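Local structure of gram-positive cocci surface proteins LPxTG domain-containing protein (Streptococcus pneumoniae, 3NZ3) at residues Glu18-Tyr28 with Trp65-Ser75. The protein probably binds mucin as a cell-wall-anchored surface adhesin, the part described here being its elongated, all-beta mucin-binding domain. Residues are numbered along the deposited sequence; the frame is centred on the assembly and turned at random.
Sequences ETKTITRIIHY and WTTGNWDEVIS
Trp70 lays one face of its indole against Arg24, whose CB sits over the six-membered ring, 3.5 Å from the centroid, in a CH-pi contact. The ring edge reaches the backbone of strand 18-28, where Trp70 NE1 gives a weak hydrogen bond to Ile22 O (3.4 Å, N-H...O angle 151°), and CZ2 meets the methyl CG2 of Ile22. Arg24 leaves its backbone with CG beside the carbonyl carbon and bends at chi3 (74°), which carries the chain over the indole and turns the guanidinium along Trp70 CB, over one face of that group. Arg24 NH2 comes within 3.0 Å of Asp71 O at the guanidinium edge, while hydrogen bonds from NE to Gln43 OE1 and NH1 to Glu90 O hold this buried group between the layers. At the N-terminal ends of both segments, Trp65 receives the extended Lys20 chain across one ring face. Lys20 CE makes a CH-pi contact and Lys20 NZ, 5.0 Å from the Trp65 six-membered ring centroid, a cation-pi one; NZ is also hydrogen-bonded to Ser96 O. Glu18, salt-bridged to Arg49, brings CD to 3.8 Å from Trp65 CH2. Past Arg24 toward the C-terminal ends, Ile26 CD1 and Val73 CG2 meet tip to tip at 3.7 Å. One water donates to Val73 O and Ser75 OG and hydrogen-bonds Tyr28 OH; Ser75 OG also bonds Ile86 O. No backbone hydrogen bonds link the nearly parallel strands. Side chains thus fill the interface between the four-stranded sheet and the antiparallel pair 68-74/88-94, beta-sandwich layering in keeping with this domain's Ig-like fold.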
ATOM      1  N   GLU A  18       1.976  18.893   7.032  1.00 17.95           N
ATOM      2  CA  GLU A  18       1.314  17.698   7.539  1.00 17.94           C
ATOM      3  C   GLU A  18       1.630  16.533   6.609  1.00 17.61           C
ATOM      4  O   GLU A  18       1.610  16.686   5.386  1.00 17.24           O
ATOM      5  CB  GLU A  18      -0.203  17.897   7.635  1.00 18.03           C
ATOM      6  CG  GLU A  18      -0.937  16.742   8.326  0.50 19.02           C
ATOM      7  CD  GLU A  18      -2.455  16.920   8.379  1.00 22.33           C
ATOM      8  OE1 GLU A  18      -2.960  17.991   7.961  1.00 21.55           O
ATOM      9  OE2 GLU A  18      -3.136  15.977   8.847  1.00 22.30           O
ATOM     10  N   THR A  19       1.935  15.378   7.191  1.00 17.61           N
ATOM     11  CA  THR A  19       2.150  14.162   6.402  1.00 17.68           C
ATOM     12  C   THR A  19       1.352  13.006   6.965  1.00 17.56           C
ATOM     13  O   THR A  19       1.094  12.940   8.172  1.00 17.27           O
ATOM     14  CB  THR A  19       3.635  13.738   6.349  1.00 17.82           C
ATOM     15  OG1 THR A  19       4.112  13.507   7.678  1.00 19.43           O
ATOM     16  CG2 THR A  19       4.490  14.807   5.666  1.00 18.34           C
ATOM     17  N   LYS A  20       0.957  12.098   6.080  1.00 17.54           N
ATOM     18  CA  LYS A  20       0.329  10.853   6.494  1.00 17.89           C
ATOM     19  C   LYS A  20       0.752   9.724   5.564  1.00 17.72           C
ATOM     20  O   LYS A  20       1.064   9.959   4.399  1.00 17.31           O
ATOM     21  CB  LYS A  20      -1.196  10.989   6.546  1.00 18.00           C
ATOM     22  CG  LYS A  20      -1.883  11.215   5.227  1.00 19.68           C
ATOM     23  CD  LYS A  20      -3.395  11.217   5.461  1.00 22.77           C
ATOM     24  CE  LYS A  20      -4.161  11.412   4.183  1.00 24.04           C
ATOM     25  NZ  LYS A  20      -5.634  11.339   4.453  1.00 26.17           N
ATOM     26  N   THR A  21       0.770   8.508   6.096  1.00 18.08           N
ATOM     27  CA  THR A  21       1.222   7.338   5.349  1.00 18.22           C
ATOM     28  C   THR A  21       0.042   6.405   5.100  1.00 18.48           C
ATOM     29  O   THR A  21      -0.741   6.105   6.011  1.00 18.26           O
ATOM     30  CB  THR A  21       2.373   6.610   6.074  1.00 18.42           C
ATOM     31  OG1 THR A  21       3.430   7.542   6.334  1.00 18.50           O
ATOM     32  CG2 THR A  21       2.924   5.452   5.229  1.00 17.99           C
ATOM     33  N   ILE A  22      -0.086   5.983   3.845  1.00 18.56           N
ATOM     34  CA  ILE A  22      -1.098   5.025   3.415  1.00 18.73           C
ATOM     35  C   ILE A  22      -0.356   3.825   2.840  1.00 18.58           C
ATOM     36  O   ILE A  22       0.517   3.983   1.982  1.00 18.23           O
ATOM     37  CB  ILE A  22      -2.058   5.643   2.367  1.00 18.81           C
ATOM     38  CG1 ILE A  22      -2.637   6.965   2.897  1.00 19.61           C
ATOM     39  CG2 ILE A  22      -3.191   4.672   2.033  1.00 18.96           C
ATOM     40  CD1 ILE A  22      -3.226   7.858   1.840  1.00 20.14           C
ATOM     41  N   THR A  23      -0.696   2.632   3.324  1.00 18.39           N
ATOM     42  CA  THR A  23       0.115   1.445   3.061  1.00 18.52           C
ATOM     43  C   THR A  23      -0.689   0.286   2.460  1.00 18.57           C
ATOM     44  O   THR A  23      -1.815  -0.001   2.889  1.00 18.32           O
ATOM     45  CB  THR A  23       0.828   0.972   4.357  1.00 18.96           C
ATOM     46  OG1 THR A  23       1.512   2.075   4.965  1.00 17.81           O
ATOM     47  CG2 THR A  23       1.843  -0.134   4.064  1.00 18.61           C
ATOM     48  N   ARG A  24      -0.105  -0.362   1.455  1.00 18.40           N
ATOM     49  CA  ARG A  24      -0.623  -1.625   0.958  1.00 18.12           C
ATOM     50  C   ARG A  24       0.304  -2.766   1.355  1.00 18.10           C
ATOM     51  O   ARG A  24       1.522  -2.713   1.129  1.00 17.55           O
ATOM     52  CB  ARG A  24      -0.812  -1.608  -0.560  1.00 18.52           C
ATOM     53  CG  ARG A  24      -1.357  -2.935  -1.113  1.00 18.66           C
ATOM     54  CD  ARG A  24      -1.808  -2.808  -2.565  1.00 19.66           C
ATOM     55  NE  ARG A  24      -0.681  -2.728  -3.493  1.00 21.12           N
ATOM     56  CZ  ARG A  24      -0.801  -2.604  -4.812  1.00 21.55           C
ATOM     57  NH1 ARG A  24      -2.005  -2.551  -5.379  1.00 21.46           N
ATOM     58  NH2 ARG A  24       0.288  -2.541  -5.569  1.00 21.20           N
ATOM     59  N   ILE A  25      -0.283  -3.799   1.945  1.00 17.64           N
ATOM     60  CA  ILE A  25       0.458  -5.014   2.259  1.00 17.94           C
ATOM     61  C   ILE A  25      -0.036  -6.163   1.395  1.00 18.03           C
ATOM     62  O   ILE A  25      -1.250  -6.388   1.259  1.00 17.79           O
ATOM     63  CB  ILE A  25       0.354  -5.380   3.756  1.00 18.03           C
ATOM     64  CG1 ILE A  25       0.899  -4.228   4.615  1.00 18.42           C
ATOM     65  CG2 ILE A  25       1.115  -6.681   4.051  1.00 17.85           C
ATOM     66  CD1 ILE A  25       0.607  -4.348   6.107  1.00 20.26           C
ATOM     67  N   ILE A  26       0.908  -6.891   0.805  1.00 17.96           N
ATOM     68  CA  ILE A  26       0.573  -8.091   0.062  1.00 18.28           C
ATOM     69  C   ILE A  26       1.066  -9.299   0.853  1.00 18.74           C
ATOM     70  O   ILE A  26       2.238  -9.356   1.243  1.00 18.71           O
ATOM     71  CB  ILE A  26       1.175  -8.081  -1.365  1.00 18.31           C
ATOM     72  CG1 ILE A  26       0.906  -6.732  -2.041  1.00 18.38           C
ATOM     73  CG2 ILE A  26       0.607  -9.247  -2.199  1.00 18.71           C
ATOM     74  CD1 ILE A  26       1.705  -6.490  -3.311  1.00 19.76           C
ATOM     75  N   HIS A  27       0.155 -10.230   1.119  1.00 18.76           N
ATOM     76  CA  HIS A  27       0.482 -11.497   1.771  1.00 19.45           C
ATOM     77  C   HIS A  27       0.486 -12.608   0.735  1.00 19.42           C
ATOM     78  O   HIS A  27      -0.256 -12.550  -0.253  1.00 19.20           O
ATOM     79  CB  HIS A  27      -0.539 -11.865   2.847  1.00 19.52           C
ATOM     80  CG  HIS A  27      -0.739 -10.818   3.898  1.00 20.73           C
ATOM     81  ND1 HIS A  27       0.208 -10.533   4.858  1.00 22.27           N
ATOM     82  CD2 HIS A  27      -1.796 -10.011   4.157  1.00 21.91           C
ATOM     83  CE1 HIS A  27      -0.253  -9.587   5.658  1.00 22.96           C
ATOM     84  NE2 HIS A  27      -1.466  -9.254   5.255  1.00 22.60           N
ATOM     85  N   TYR A  28       1.307 -13.626   0.983  1.00 19.46           N
ATOM     86  CA  TYR A  28       1.423 -14.785   0.095  1.00 19.63           C
ATOM     87  C   TYR A  28       1.230 -16.037   0.937  1.00 20.08           C
ATOM     88  O   TYR A  28       2.063 -16.342   1.797  1.00 20.02           O
ATOM     89  CB  TYR A  28       2.795 -14.808  -0.582  1.00 19.67           C
ATOM     90  CG  TYR A  28       3.079 -13.578  -1.416  1.00 19.94           C
ATOM     91  CD1 TYR A  28       3.677 -12.452  -0.852  1.00 20.16           C
ATOM     92  CD2 TYR A  28       2.737 -13.538  -2.765  1.00 20.03           C
ATOM     93  CE1 TYR A  28       3.934 -11.306  -1.620  1.00 20.02           C
ATOM     94  CE2 TYR A  28       2.989 -12.408  -3.541  1.00 20.46           C
ATOM     95  CZ  TYR A  28       3.584 -11.292  -2.958  1.00 20.63           C
ATOM     96  OH  TYR A  28       3.835 -10.175  -3.724  1.00 20.26           O
ATOM     97  N   TRP A  65      -3.005  17.956  -0.986  1.00 18.16           N
ATOM     98  CA  TRP A  65      -2.109  16.837  -0.693  1.00 17.43           C
ATOM     99  C   TRP A  65      -1.379  16.379  -1.957  1.00 17.34           C
ATOM    100  O   TRP A  65      -1.912  16.482  -3.068  1.00 17.35           O
ATOM    101  CB  TRP A  65      -2.897  15.638  -0.170  1.00 17.28           C
ATOM    102  CG  TRP A  65      -3.476  15.761   1.196  1.00 15.81           C
ATOM    103  CD1 TRP A  65      -4.756  16.158   1.519  1.00 14.90           C
ATOM    104  CD2 TRP A  65      -2.838  15.416   2.431  1.00 14.94           C
ATOM    105  NE1 TRP A  65      -4.930  16.101   2.881  1.00 13.99           N
ATOM    106  CE2 TRP A  65      -3.772  15.649   3.464  1.00 14.95           C
ATOM    107  CE3 TRP A  65      -1.556  14.944   2.767  1.00 15.26           C
ATOM    108  CZ2 TRP A  65      -3.466  15.433   4.818  1.00 14.95           C
ATOM    109  CZ3 TRP A  65      -1.253  14.726   4.106  1.00 14.56           C
ATOM    110  CH2 TRP A  65      -2.205  14.977   5.118  1.00 15.86           C
ATOM    111  N   THR A  66      -0.174  15.843  -1.780  1.00 16.94           N
ATOM    112  CA  THR A  66       0.534  15.183  -2.871  1.00 16.66           C
ATOM    113  C   THR A  66      -0.165  13.864  -3.200  1.00 16.63           C
ATOM    114  O   THR A  66      -1.112  13.464  -2.518  1.00 16.26           O
ATOM    115  CB  THR A  66       2.017  14.912  -2.516  1.00 16.61           C
ATOM    116  OG1 THR A  66       2.093  14.247  -1.246  1.00 15.63           O
ATOM    117  CG2 THR A  66       2.805  16.217  -2.466  1.00 15.75           C
ATOM    118  N   THR A  67       0.290  13.207  -4.261  1.00 16.91           N
ATOM    119  CA  THR A  67      -0.218  11.890  -4.627  1.00 17.01           C
ATOM    120  C   THR A  67       0.927  10.903  -4.778  1.00 17.13           C
ATOM    121  O   THR A  67       2.087  11.292  -4.966  1.00 16.76           O
ATOM    122  CB  THR A  67      -0.989  11.914  -5.954  1.00 17.24           C
ATOM    123  OG1 THR A  67      -0.181  12.542  -6.953  1.00 17.88           O
ATOM    124  CG2 THR A  67      -2.315  12.656  -5.809  1.00 17.30           C
ATOM    125  N   GLY A  68       0.588   9.621  -4.711  1.00 17.54           N
ATOM    126  CA  GLY A  68       1.579   8.567  -4.841  1.00 17.95           C
ATOM    127  C   GLY A  68       1.064   7.393  -5.641  1.00 18.28           C
ATOM    128  O   GLY A  68       0.038   7.476  -6.333  1.00 17.48           O
ATOM    129  N   ASN A  69       1.786   6.286  -5.527  1.00 19.01           N
ATOM    130  CA  ASN A  69       1.508   5.097  -6.311  1.00 19.79           C
ATOM    131  C   ASN A  69       2.085   3.885  -5.592  1.00 19.70           C
ATOM    132  O   ASN A  69       3.256   3.907  -5.175  1.00 19.79           O
ATOM    133  CB  ASN A  69       2.153   5.250  -7.691  1.00 20.34           C
ATOM    134  CG  ASN A  69       1.681   4.211  -8.684  1.00 22.62           C
ATOM    135  OD1 ASN A  69       2.410   3.266  -8.997  1.00 26.51           O
ATOM    136  ND2 ASN A  69       0.469   4.391  -9.208  1.00 23.77           N
ATOM    137  N   TRP A  70       1.263   2.850  -5.423  1.00 19.46           N
ATOM    138  CA  TRP A  70       1.762   1.537  -5.022  1.00 19.73           C
ATOM    139  C   TRP A  70       2.172   0.809  -6.297  1.00 20.32           C
ATOM    140  O   TRP A  70       1.359   0.647  -7.202  1.00 19.61           O
ATOM    141  CB  TRP A  70       0.695   0.725  -4.285  1.00 19.60           C
ATOM    142  CG  TRP A  70       0.296   1.285  -2.949  1.00 19.18           C
ATOM    143  CD1 TRP A  70       1.120   1.845  -2.021  1.00 19.07           C
ATOM    144  CD2 TRP A  70      -1.022   1.304  -2.378  1.00 19.70           C
ATOM    145  NE1 TRP A  70       0.402   2.227  -0.915  1.00 19.14           N
ATOM    146  CE2 TRP A  70      -0.914   1.908  -1.106  1.00 19.41           C
ATOM    147  CE3 TRP A  70      -2.283   0.872  -2.818  1.00 20.35           C
ATOM    148  CZ2 TRP A  70      -2.019   2.098  -0.269  1.00 20.14           C
ATOM    149  CZ3 TRP A  70      -3.384   1.063  -1.984  1.00 20.59           C
ATOM    150  CH2 TRP A  70      -3.242   1.671  -0.725  1.00 20.35           C
ATOM    151  N   ASP A  71       3.433   0.392  -6.364  1.00 20.79           N
ATOM    152  CA  ASP A  71       3.963  -0.241  -7.565  1.00 22.05           C
ATOM    153  C   ASP A  71       3.368  -1.629  -7.789  1.00 22.12           C
ATOM    154  O   ASP A  71       2.944  -2.305  -6.842  1.00 22.20           O
ATOM    155  CB  ASP A  71       5.486  -0.359  -7.492  1.00 22.30           C
ATOM    156  CG  ASP A  71       6.189   0.977  -7.590  1.00 23.82           C
ATOM    157  OD1 ASP A  71       5.601   1.939  -8.128  1.00 25.00           O
ATOM    158  OD2 ASP A  71       7.339   1.059  -7.114  1.00 26.00           O
ATOM    159  N   GLU A  72       3.351  -2.041  -9.050  1.00 22.50           N
ATOM    160  CA  GLU A  72       3.026  -3.414  -9.414  1.00 22.50           C
ATOM    161  C   GLU A  72       3.983  -4.379  -8.722  1.00 22.39           C
ATOM    162  O   GLU A  72       5.186  -4.103  -8.598  1.00 21.92           O
ATOM    163  CB  GLU A  72       3.101  -3.601 -10.940  1.00 23.09           C
ATOM    164  CG  GLU A  72       2.905  -5.050 -11.382  1.00 24.33           C
ATOM    165  CD  GLU A  72       3.136  -5.300 -12.870  1.00 27.58           C
ATOM    166  OE1 GLU A  72       3.988  -4.627 -13.482  1.00 28.32           O
ATOM    167  OE2 GLU A  72       2.464  -6.201 -13.421  1.00 29.31           O
ATOM    168  N   VAL A  73       3.443  -5.504  -8.255  1.00 22.07           N
ATOM    169  CA  VAL A  73       4.262  -6.569  -7.684  1.00 22.29           C
ATOM    170  C   VAL A  73       3.914  -7.909  -8.333  1.00 22.67           C
ATOM    171  O   VAL A  73       2.812  -8.425  -8.151  1.00 21.95           O
ATOM    172  CB  VAL A  73       4.109  -6.673  -6.141  1.00 22.08           C
ATOM    173  CG1 VAL A  73       5.021  -7.753  -5.585  1.00 21.92           C
ATOM    174  CG2 VAL A  73       4.423  -5.331  -5.468  1.00 22.17           C
ATOM    175  N   ILE A  74       4.861  -8.455  -9.091  1.00 23.68           N
ATOM    176  CA  ILE A  74       4.708  -9.776  -9.710  1.00 24.65           C
ATOM    177  C   ILE A  74       4.825 -10.853  -8.622  1.00 25.23           C
ATOM    178  O   ILE A  74       5.765 -10.839  -7.821  1.00 25.05           O
ATOM    179  CB  ILE A  74       5.758  -9.995 -10.835  1.00 24.69           C
ATOM    180  CG1 ILE A  74       5.582  -8.941 -11.940  1.00 25.25           C
ATOM    181  CG2 ILE A  74       5.658 -11.406 -11.430  1.00 24.58           C
ATOM    182  CD1 ILE A  74       6.829  -8.728 -12.793  1.00 27.72           C
ATOM    183  N   SER A  75       3.850 -11.758  -8.578  1.00 25.87           N
ATOM    184  CA  SER A  75       3.877 -12.879  -7.640  1.00 26.66           C
ATOM    185  C   SER A  75       4.795 -13.958  -8.201  1.00 27.55           C
ATOM    186  O   SER A  75       4.500 -14.553  -9.237  1.00 28.22           O
ATOM    187  CB  SER A  75       2.471 -13.450  -7.424  1.00 26.15           C
ATOM    188  OG  SER A  75       1.519 -12.438  -7.135  1.00 25.24           O
TER
HETATM  189  O   HOH W   1       2.319 -10.082  -6.024  1.00 19.29           O